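Local coordinates for Phosphoglucomutase/phosphomannomutase family protein (PDB 3UW2) that probably moves a phosphoryl group between positions of a sugar phosphate, as an intramolecular phosphotransferase of the metal-dependent phosphohexose mutase family, at residues V272-K275 against D276-I280; E291-L294 against S295-G299; D356-Y359 against G360-D363; A461-A464 against R465-D469. All blocks are in the same frame, centred on the assembly; numbering follows the deposited sequence.

Overall arrangement
Contacts 1, 2 and 3 follow one another through the second and third alpha/beta/alpha domains, and contact 4 belongs to the C-terminal domain. Contact 1 is the turn after strand 270-273; the chain then enters helix 282-296, whose C-terminal end forms contact 2, their centres 26 Å apart. Contacts 2 and 3 have centres 16 Å apart and touch: Arg296 NH2 bridges to Asp356 OD2 at 2.8 Å. Contact 3 approaches the metal site, with the side chain of Asp363 about 10 Å from the zinc ion bound by Asp264, Asp266 and Asp268. Contact 4 is remote, its centre 38 Å from that of contact 3.

Contact 1 of 4, residues V272-K275 against D276-I280; sequences VVTK and DGQII
Val272, on strand 270-273, pairs with Ile280 as the chain doubles back round a tight, hairpin-like turn. The carbonyl O of Val272 accepts an almost straight bond from Ile280 N at 2.9 Å, and a water joins Val272 N to Ile280 O, accepting a hydrogen bond from the first and donating one to the second. Val273 faces Ile279 at a single beta bridge, and its CG1 rests 3.9 Å from Gly277 CA. Thr274 does most of the polar work. Its N bonds to Gln278 O, its O takes Gly277 N from above the carbonyl plane to close a type I turn, and its OG1 serves twice. With chi1 at 66° this hydroxyl leans over the turn, donating to Asp276 OD1 at 2.6 Å, on its anti side and out of the carboxylate plane, and accepting from Gln278 N at 3.0 Å. The methyl CG2 goes the other way to Ile280 CD1, 3.6 Å off, so threonine suits a place with one polar and one oily neighbour. Lys275 turns the corner and sends its amine to Leu252 O and Ala257 O. At the Gly277 phi of 85° a CB would be jammed against the carbonyl O of Asp276, which suits glycine. Around the turn, Val273 packs on helix 246-254, while Thr274, Gln278 and Ile280 meet helix 381-386.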
loop_
_atom_site.group_PDB
_atom_site.type_symbol
_atom_site.label_atom_id
_atom_site.label_comp_id
_atom_site.label_asym_id
_atom_site.label_seq_id
_atom_site.Cartn_x
_atom_site.Cartn_y
_atom_site.Cartn_z
ATOM N N VAL A 272 0.996 -12.449 -4.311
ATOM C CA VAL A 272 1.512 -13.276 -5.419
ATOM C C VAL A 272 1.770 -14.645 -4.857
ATOM O O VAL A 272 2.485 -14.802 -3.855
ATOM C CB VAL A 272 2.873 -12.718 -6.000
ATOM C CG1 VAL A 272 3.463 -13.670 -7.057
ATOM C CG2 VAL A 272 2.701 -11.308 -6.564
ATOM N N VAL A 273 1.172 -15.638 -5.513
ATOM C CA VAL A 273 1.284 -17.058 -5.143
ATOM C C VAL A 273 1.816 -17.854 -6.357
ATOM O O VAL A 273 1.334 -17.692 -7.488
ATOM C CB VAL A 273 -0.127 -17.658 -4.735
ATOM C CG1 VAL A 273 -0.040 -19.129 -4.297
ATOM C CG2 VAL A 273 -0.756 -16.859 -3.600
ATOM N N THR A 274 2.781 -18.727 -6.115
ATOM C CA THR A 274 3.252 -19.619 -7.150
ATOM C C THR A 274 2.315 -20.827 -7.394
ATOM O O THR A 274 1.391 -21.095 -6.623
ATOM C CB THR A 274 4.672 -20.165 -6.846
ATOM O OG1 THR A 274 4.604 -20.996 -5.685
ATOM C CG2 THR A 274 5.647 -18.974 -6.600
ATOM N N LYS A 275 2.601 -21.543 -8.479
ATOM C CA LYS A 275 1.879 -22.700 -8.927
ATOM C C LYS A 275 1.848 -23.745 -7.796
ATOM O O LYS A 275 0.784 -24.350 -7.505
ATOM C CB LYS A 275 2.632 -23.290 -10.154
ATOM C CG LYS A 275 2.029 -24.574 -10.776
ATOM C CD LYS A 275 0.672 -24.297 -11.466
ATOM C CE LYS A 275 0.064 -25.614 -12.021
ATOM N NZ LYS A 275 -1.363 -25.296 -12.375
ATOM N N ASP A 276 3.021 -23.964 -7.195
ATOM C CA ASP A 276 3.141 -24.863 -6.067
ATOM C C ASP A 276 2.747 -24.256 -4.701
ATOM O O ASP A 276 3.093 -24.835 -3.651
ATOM C CB ASP A 276 4.538 -25.514 -6.032
ATOM C CG ASP A 276 5.692 -24.478 -5.896
ATOM O OD1 ASP A 276 5.572 -23.302 -6.272
ATOM O OD2 ASP A 276 6.760 -24.891 -5.417
ATOM N N GLY A 277 2.002 -23.136 -4.699
ATOM C CA GLY A 277 1.396 -22.693 -3.448
ATOM C C GLY A 277 2.250 -21.829 -2.508
ATOM O O GLY A 277 1.926 -21.667 -1.311
ATOM N N GLN A 278 3.354 -21.318 -3.013
ATOM C CA GLN A 278 4.248 -20.487 -2.209
ATOM C C GLN A 278 3.842 -19.025 -2.301
ATOM O O GLN A 278 3.728 -18.476 -3.412
ATOM C CB GLN A 278 5.705 -20.625 -2.687
ATOM C CG GLN A 278 6.296 -22.036 -2.633
ATOM C CD GLN A 278 6.022 -22.696 -1.323
ATOM O OE1 GLN A 278 5.240 -23.640 -1.257
ATOM N NE2 GLN A 278 6.604 -22.187 -0.263
ATOM N N ILE A 279 3.638 -18.382 -1.154
ATOM C CA ILE A 279 3.411 -16.941 -1.150
ATOM C C ILE A 279 4.767 -16.209 -1.385
ATOM O O ILE A 279 5.710 -16.508 -0.714
ATOM C CB ILE A 279 2.810 -16.461 0.189
ATOM C CG1 ILE A 279 1.492 -17.192 0.442
ATOM C CG2 ILE A 279 2.659 -14.916 0.156
ATOM C CD1 ILE A 279 1.223 -17.497 1.897
ATOM N N ILE A 280 4.857 -15.280 -2.334
ATOM C CA ILE A 280 6.101 -14.494 -2.548
ATOM C C ILE A 280 5.942 -13.129 -1.870
ATOM O O ILE A 280 5.160 -12.246 -2.327
ATOM C CB ILE A 280 6.447 -14.367 -4.083
ATOM C CG1 ILE A 280 6.361 -15.739 -4.768
ATOM C CG2 ILE A 280 7.834 -13.710 -4.317
ATOM C CD1 ILE A 280 7.345 -16.803 -4.293
HETATM O O HOH W 1 2.531 -11.628 -1.838
#

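Contact 2 of 4, residues E291-L294 against S295-G299; sequences EEVL and SRNPG
Glu292 and Arg296 meet because both chains bend: Glu292 folds at chi2 (-70°) and Arg296 at chi3 (-67°), which lays carboxylate and guanidinium edge to edge, their planes 18° apart. The arginine grips side-on. Its NE reaches Glu292 OE2 and its NH2 reaches Glu292 OE1, each pair 2.7 Å apart and each oxygen using its syn lone pair, so the two bonds together hold the groups flat. Four residues apart, an acid and a long base stand on the same side of a helix, here close to the C-terminal end of helix 282-296 in the third alpha/beta/alpha domain. Near a helix C-terminus the last carbonyls have no amide of a following turn to accept from, and side chains step in. Ser295 OG donates back to Glu292 O at 2.7 Å, a short hydroxyl that a helix readily turns onto its own backbone. Val293 O receives two donors from opposite faces of its plane, Arg296 N at 3.0 Å and Asn297 ND2 at 3.0 Å, with Val293 O lying nearly in the plane of the Asn297 amide. Asparagine fits here, as its amide supplies N-H groups just past the last turn. Leu294 O takes a weak bond from Asn297 N. Asp356 meets both Arg296 and Asn297, OD2 salt-bridged to Arg296 NH2 and OD1 probably hydrogen-bonded to Asn297 ND2, while helix 364-375 covers Glu292 and Val293.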
loop_
_atom_site.group_PDB
_atom_site.type_symbol
_atom_site.label_atom_id
_atom_site.label_comp_id
_atom_site.label_asym_id
_atom_site.label_seq_id
_atom_site.Cartn_x
_atom_site.Cartn_y
_atom_site.Cartn_z
ATOM N N GLU A 291 16.006 -5.657 -9.917
ATOM C CA GLU A 291 16.932 -6.156 -10.903
ATOM C C GLU A 291 16.577 -5.612 -12.292
ATOM O O GLU A 291 17.440 -5.093 -13.008
ATOM C CB GLU A 291 16.973 -7.684 -10.874
ATOM C CG GLU A 291 17.626 -8.352 -12.090
ATOM C CD GLU A 291 17.700 -9.883 -11.918
ATOM O OE1 GLU A 291 16.708 -10.516 -11.446
ATOM O OE2 GLU A 291 18.769 -10.440 -12.239
ATOM N N GLU A 292 15.336 -5.741 -12.690
ATOM C CA GLU A 292 14.940 -5.266 -14.022
ATOM C C GLU A 292 15.088 -3.703 -14.148
ATOM O O GLU A 292 15.636 -3.182 -15.133
ATOM C CB GLU A 292 13.497 -5.709 -14.293
ATOM C CG GLU A 292 13.069 -5.527 -15.749
ATOM C CD GLU A 292 12.897 -4.071 -16.160
ATOM O OE1 GLU A 292 12.421 -3.266 -15.328
ATOM O OE2 GLU A 292 13.271 -3.718 -17.316
ATOM N N VAL A 293 14.637 -2.963 -13.125
ATOM C CA VAL A 293 14.743 -1.490 -13.145
ATOM C C VAL A 293 16.201 -1.053 -13.201
ATOM O O VAL A 293 16.557 -0.191 -13.987
ATOM C CB VAL A 293 13.978 -0.883 -11.936
ATOM C CG1 VAL A 293 14.285 0.605 -11.645
ATOM C CG2 VAL A 293 12.497 -1.139 -12.096
ATOM N N LEU A 294 17.047 -1.650 -12.361
ATOM C CA LEU A 294 18.444 -1.252 -12.335
ATOM C C LEU A 294 19.207 -1.563 -13.643
ATOM O O LEU A 294 20.169 -0.853 -14.021
ATOM C CB LEU A 294 19.155 -1.881 -11.130
ATOM C CG LEU A 294 18.699 -1.242 -9.807
ATOM C CD1 LEU A 294 19.229 -2.198 -8.710
ATOM C CD2 LEU A 294 19.295 0.191 -9.671
ATOM N N SER A 295 18.748 -2.583 -14.361
ATOM C CA SER A 295 19.315 -2.919 -15.634
ATOM C C SER A 295 19.145 -1.756 -16.578
ATOM O O SER A 295 19.981 -1.577 -17.394
ATOM C CB SER A 295 18.636 -4.194 -16.204
ATOM O OG SER A 295 17.488 -3.839 -16.953
ATOM N N ARG A 296 18.113 -0.911 -16.421
ATOM C CA ARG A 296 17.934 0.315 -17.241
ATOM C C ARG A 296 18.314 1.641 -16.540
ATOM O O ARG A 296 18.260 2.691 -17.159
ATOM C CB ARG A 296 16.478 0.428 -17.826
ATOM C CG ARG A 296 16.116 -0.735 -18.816
ATOM C CD ARG A 296 14.619 -0.786 -19.222
ATOM N NE ARG A 296 13.750 -1.132 -18.087
ATOM C CZ ARG A 296 13.108 -0.260 -17.301
ATOM N NH1 ARG A 296 13.208 1.059 -17.520
ATOM N NH2 ARG A 296 12.394 -0.705 -16.282
ATOM N N ASN A 297 18.663 1.578 -15.253
ATOM C CA ASN A 297 18.939 2.759 -14.465
ATOM C C ASN A 297 20.164 2.468 -13.584
ATOM O O ASN A 297 20.007 2.339 -12.362
ATOM C CB ASN A 297 17.736 3.049 -13.529
ATOM C CG ASN A 297 16.498 3.504 -14.281
ATOM O OD1 ASN A 297 16.383 4.685 -14.563
ATOM N ND2 ASN A 297 15.597 2.562 -14.660
ATOM N N PRO A 298 21.363 2.335 -14.169
ATOM C CA PRO A 298 22.553 1.927 -13.388
ATOM C C PRO A 298 22.850 2.949 -12.308
ATOM O O PRO A 298 22.719 4.166 -12.562
ATOM C CB PRO A 298 23.697 1.898 -14.410
ATOM C CG PRO A 298 23.050 1.940 -15.753
ATOM C CD PRO A 298 21.660 2.534 -15.592
ATOM N N GLY A 299 23.121 2.479 -11.085
ATOM C CA GLY A 299 23.449 3.375 -9.987
ATOM C C GLY A 299 22.254 3.863 -9.147
ATOM O O GLY A 299 22.481 4.458 -8.062
#

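Contact 3 of 4, residues D356-Y359 against G360-D363; sequences DRWY and GFDD
Trp358 presents an edge of its indole to the face of Phe361, a T-shaped pair whose five-membered and phenyl ring centroids lie 4.8 Å apart with planes at 63°. The touching atoms are Trp358 NE1 near Phe361 CE1 at 3.5 Å and Trp358 CZ2 near Phe361 CZ at 3.7 Å. Phe361 reaches this place with chi1 at 52°, its ring lodged between its own backbone N and carbonyl carbon, which turns the ring back toward Trp358 and Tyr359. Tyr359 runs alongside it, pointing the same way, and its CB meets Phe361 CE2 at 3.4 Å; the phenol continues to Arg184, which its OH bonds. Gly360 links the aromatic residues with phi at 90°, where a CB would press on Tyr359 O, so this backbone conformation suits glycine. Large flat side chains fill this buried loop, and helices 101-107 and 178-186 supply the surroundings: Pro102 and Phe106 lie against Phe361, while Tyr181 and Ile185 lie against Trp358. Asp363 OD2 comes to the indole edge, near its plane and 3.4 Å from Trp358 CZ2, and is also bonded by Tyr181 OH. The other oxygen, OD1, accepts from Tyr366 N. An aspartate N-cap thus starts helix 364-375 at the end of the loop from strand 352-354 in the third alpha/beta/alpha domain, with the Asp363 side chain about 6 Å from that of Asp268, a zinc ligand.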
loop_
_atom_site.group_PDB
_atom_site.type_symbol
_atom_site.label_atom_id
_atom_site.label_comp_id
_atom_site.label_asym_id
_atom_site.label_seq_id
_atom_site.Cartn_x
_atom_site.Cartn_y
_atom_site.Cartn_z
ATOM N N ASP A 356 9.847 4.772 -12.195
ATOM C CA ASP A 356 10.312 4.329 -13.566
ATOM C C ASP A 356 9.140 3.951 -14.457
ATOM O O ASP A 356 8.331 3.081 -14.062
ATOM C CB ASP A 356 11.210 3.108 -13.347
ATOM C CG ASP A 356 11.545 2.389 -14.632
ATOM O OD1 ASP A 356 12.416 2.919 -15.319
ATOM O OD2 ASP A 356 11.018 1.295 -14.907
ATOM N N ARG A 357 8.961 4.652 -15.591
ATOM C CA ARG A 357 7.917 4.358 -16.623
ATOM C C ARG A 357 6.505 4.568 -16.096
ATOM O O ARG A 357 5.519 4.135 -16.715
ATOM C CB ARG A 357 8.032 2.902 -17.133
ATOM C CG ARG A 357 9.336 2.650 -17.885
ATOM C CD ARG A 357 9.617 1.152 -18.105
ATOM N NE ARG A 357 8.523 0.457 -18.823
ATOM C CZ ARG A 357 8.326 -0.851 -18.736
ATOM N NH1 ARG A 357 9.137 -1.652 -17.971
ATOM N NH2 ARG A 357 7.296 -1.361 -19.356
ATOM N N TRP A 358 6.411 5.234 -14.957
ATOM C CA TRP A 358 5.113 5.372 -14.296
ATOM C C TRP A 358 4.957 6.722 -13.595
ATOM O O TRP A 358 5.532 7.688 -14.039
ATOM C CB TRP A 358 4.880 4.141 -13.399
ATOM C CG TRP A 358 3.456 3.943 -12.848
ATOM C CD1 TRP A 358 3.071 3.747 -11.527
ATOM C CD2 TRP A 358 2.248 3.761 -13.634
ATOM N NE1 TRP A 358 1.710 3.514 -11.455
ATOM C CE2 TRP A 358 1.173 3.528 -12.698
ATOM C CE3 TRP A 358 1.960 3.830 -15.019
ATOM C CZ2 TRP A 358 -0.155 3.340 -13.126
ATOM C CZ3 TRP A 358 0.645 3.647 -15.429
ATOM C CH2 TRP A 358 -0.391 3.433 -14.508
ATOM N N TYR A 359 4.205 6.800 -12.484
ATOM C CA TYR A 359 3.850 8.081 -11.849
ATOM C C TYR A 359 4.265 8.102 -10.368
ATOM O O TYR A 359 4.118 9.110 -9.688
ATOM C CB TYR A 359 2.309 8.289 -11.933
ATOM C CG TYR A 359 1.906 8.376 -13.369
ATOM C CD1 TYR A 359 2.045 9.559 -14.055
ATOM C CD2 TYR A 359 1.452 7.234 -14.071
ATOM C CE1 TYR A 359 1.704 9.637 -15.413
ATOM C CE2 TYR A 359 1.103 7.304 -15.415
ATOM C CZ TYR A 359 1.254 8.488 -16.065
ATOM O OH TYR A 359 0.962 8.525 -17.398
ATOM N N GLY A 360 4.741 6.982 -9.872
ATOM C CA GLY A 360 5.337 6.997 -8.523
ATOM C C GLY A 360 4.354 6.717 -7.405
ATOM O O GLY A 360 4.770 6.674 -6.243
ATOM N N PHE A 361 3.067 6.491 -7.704
ATOM C CA PHE A 361 2.112 6.029 -6.661
ATOM C C PHE A 361 2.071 4.503 -6.629
ATOM O O PHE A 361 2.328 3.821 -7.651
ATOM C CB PHE A 361 0.680 6.609 -6.836
ATOM C CG PHE A 361 0.102 6.412 -8.225
ATOM C CD1 PHE A 361 -0.438 5.186 -8.586
ATOM C CD2 PHE A 361 0.073 7.446 -9.124
ATOM C CE1 PHE A 361 -1.009 4.967 -9.841
ATOM C CE2 PHE A 361 -0.493 7.268 -10.405
ATOM C CZ PHE A 361 -1.028 6.040 -10.760
ATOM N N ASP A 362 1.759 3.976 -5.449
ATOM C CA ASP A 362 1.557 2.565 -5.255
ATOM C C ASP A 362 0.279 2.118 -6.018
ATOM O O ASP A 362 -0.753 2.818 -6.025
ATOM C CB ASP A 362 1.506 2.209 -3.732
ATOM C CG ASP A 362 0.575 3.120 -2.915
ATOM O OD1 ASP A 362 0.416 4.315 -3.307
ATOM O OD2 ASP A 362 0.018 2.643 -1.837
ATOM N N ASP A 363 0.373 0.972 -6.668
ATOM C CA ASP A 363 -0.719 0.485 -7.531
ATOM C C ASP A 363 -0.530 -1.041 -7.669
ATOM O O ASP A 363 0.394 -1.512 -8.317
ATOM C CB ASP A 363 -0.597 1.176 -8.923
ATOM C CG ASP A 363 -1.717 0.784 -9.876
ATOM O OD1 ASP A 363 -2.280 -0.340 -9.714
ATOM O OD2 ASP A 363 -2.011 1.596 -10.801
#

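Contact 4 of 4, residues A461-A464 against R465-D469; sequences AALA and RIQDD
Arg465 folds its guanidinium back over Ala462, one turn earlier in helix 460-477 of the C-terminal domain, where the helix packs on an antiparallel sheet. A bend at chi3 (73°) brings Arg465 NH1 to 3.9 Å from Ala462 CB, and one face of the flat group looks at Ala462 O; the small methyl leaves room for this. The charge is met by Asp437, salt-bridged to NH2. Ile466 goes another way, its CG1 anti to the carbonyl carbon and 3.3 Å from Ala462 O, its oily branches fitting the strand residues Tyr435 and Phe455. Leu463 also faces the sheet, against Phe455 and Val392. Gln467, extended beyond CG (chi2 180°), stays beside the carbonyl of Leu463: NE2 makes a weak bond to Leu463 O, which already takes Gln467 N, while CG lies 3.2 Å from that same oxygen. Ordinary i to i+4 bonds, such as Ile466 N to Ala462 O, hold the turns. Asp468 sits on the exposed flank, where an acid suits solvent, and its OD1 is salt-bridged to Arg471 NH1. That OD1 lies 3.0 Å from Ala464 O, two acceptors side by side, while Asp468 N bonds to Ala464 O at 2.9 Å.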
loop_
_atom_site.group_PDB
_atom_site.type_symbol
_atom_site.label_atom_id
_atom_site.label_comp_id
_atom_site.label_asym_id
_atom_site.label_seq_id
_atom_site.Cartn_x
_atom_site.Cartn_y
_atom_site.Cartn_z
ATOM N N ALA A 461 18.788 -22.124 13.860
ATOM C CA ALA A 461 19.486 -21.887 15.124
ATOM C C ALA A 461 19.829 -20.411 15.295
ATOM O O ALA A 461 19.749 -19.863 16.394
ATOM C CB ALA A 461 20.715 -22.773 15.279
ATOM N N ALA A 462 20.205 -19.778 14.196
ATOM C CA ALA A 462 20.438 -18.331 14.196
ATOM C C ALA A 462 19.169 -17.503 14.495
ATOM O O ALA A 462 19.252 -16.493 15.200
ATOM C CB ALA A 462 21.131 -17.875 12.901
ATOM N N LEU A 463 18.010 -17.931 14.009
ATOM C CA LEU A 463 16.744 -17.283 14.400
ATOM C C LEU A 463 16.544 -17.353 15.929
ATOM O O LEU A 463 16.161 -16.366 16.573
ATOM C CB LEU A 463 15.534 -17.900 13.661
ATOM C CG LEU A 463 14.182 -17.161 13.643
ATOM C CD1 LEU A 463 14.275 -15.855 12.857
ATOM C CD2 LEU A 463 13.061 -18.043 13.093
ATOM N N ALA A 464 16.859 -18.502 16.501
ATOM C CA ALA A 464 16.653 -18.720 17.920
ATOM C C ALA A 464 17.608 -17.891 18.786
ATOM O O ALA A 464 17.186 -17.297 19.779
ATOM C CB ALA A 464 16.763 -20.186 18.236
ATOM N N ARG A 465 18.879 -17.818 18.399
ATOM C CA ARG A 465 19.862 -17.070 19.174
ATOM C C ARG A 465 19.481 -15.586 19.145
ATOM O O ARG A 465 19.592 -14.873 20.155
ATOM C CB ARG A 465 21.286 -17.351 18.655
ATOM C CG ARG A 465 22.411 -16.776 19.492
ATOM C CD ARG A 465 23.664 -16.474 18.677
ATOM N NE ARG A 465 23.533 -15.284 17.807
ATOM C CZ ARG A 465 23.337 -15.300 16.476
ATOM N NH1 ARG A 465 23.228 -16.462 15.847
ATOM N NH2 ARG A 465 23.223 -14.153 15.754
ATOM N N ILE A 466 18.961 -15.124 18.018
ATOM C CA ILE A 466 18.626 -13.700 17.899
ATOM C C ILE A 466 17.491 -13.290 18.850
ATOM O O ILE A 466 17.611 -12.311 19.623
ATOM C CB ILE A 466 18.397 -13.285 16.437
ATOM C CG1 ILE A 466 19.744 -13.298 15.735
ATOM C CG2 ILE A 466 17.789 -11.883 16.312
ATOM C CD1 ILE A 466 19.646 -13.055 14.233
ATOM N N GLN A 467 16.399 -14.035 18.788
ATOM C CA GLN A 467 15.354 -13.920 19.808
ATOM C C GLN A 467 15.874 -14.002 21.260
ATOM O O GLN A 467 15.625 -13.106 22.056
ATOM C CB GLN A 467 14.321 -15.000 19.568
ATOM C CG GLN A 467 13.766 -14.878 18.174
ATOM C CD GLN A 467 12.751 -15.936 17.911
ATOM O OE1 GLN A 467 11.581 -15.650 17.766
ATOM N NE2 GLN A 467 13.188 -17.171 17.869
ATOM N N ASP A 468 16.593 -15.068 21.589
ATOM C CA ASP A 468 17.249 -15.170 22.893
ATOM C C ASP A 468 17.958 -13.877 23.282
ATOM O O ASP A 468 17.980 -13.494 24.458
ATOM C CB ASP A 468 18.255 -16.315 22.904
ATOM C CG ASP A 468 17.589 -17.668 22.758
ATOM O OD1 ASP A 468 16.342 -17.688 22.586
ATOM O OD2 ASP A 468 18.305 -18.709 22.814
ATOM N N ASP A 469 18.536 -13.205 22.291
ATOM C CA ASP A 469 19.261 -11.989 22.554
ATOM C C ASP A 469 18.259 -10.865 22.842
ATOM O O ASP A 469 18.385 -10.152 23.854
ATOM C CB ASP A 469 20.169 -11.642 21.373
ATOM C CG ASP A 469 21.365 -10.820 21.786
ATOM O OD1 ASP A 469 22.213 -11.313 22.570
ATOM O OD2 ASP A 469 21.453 -9.670 21.331
#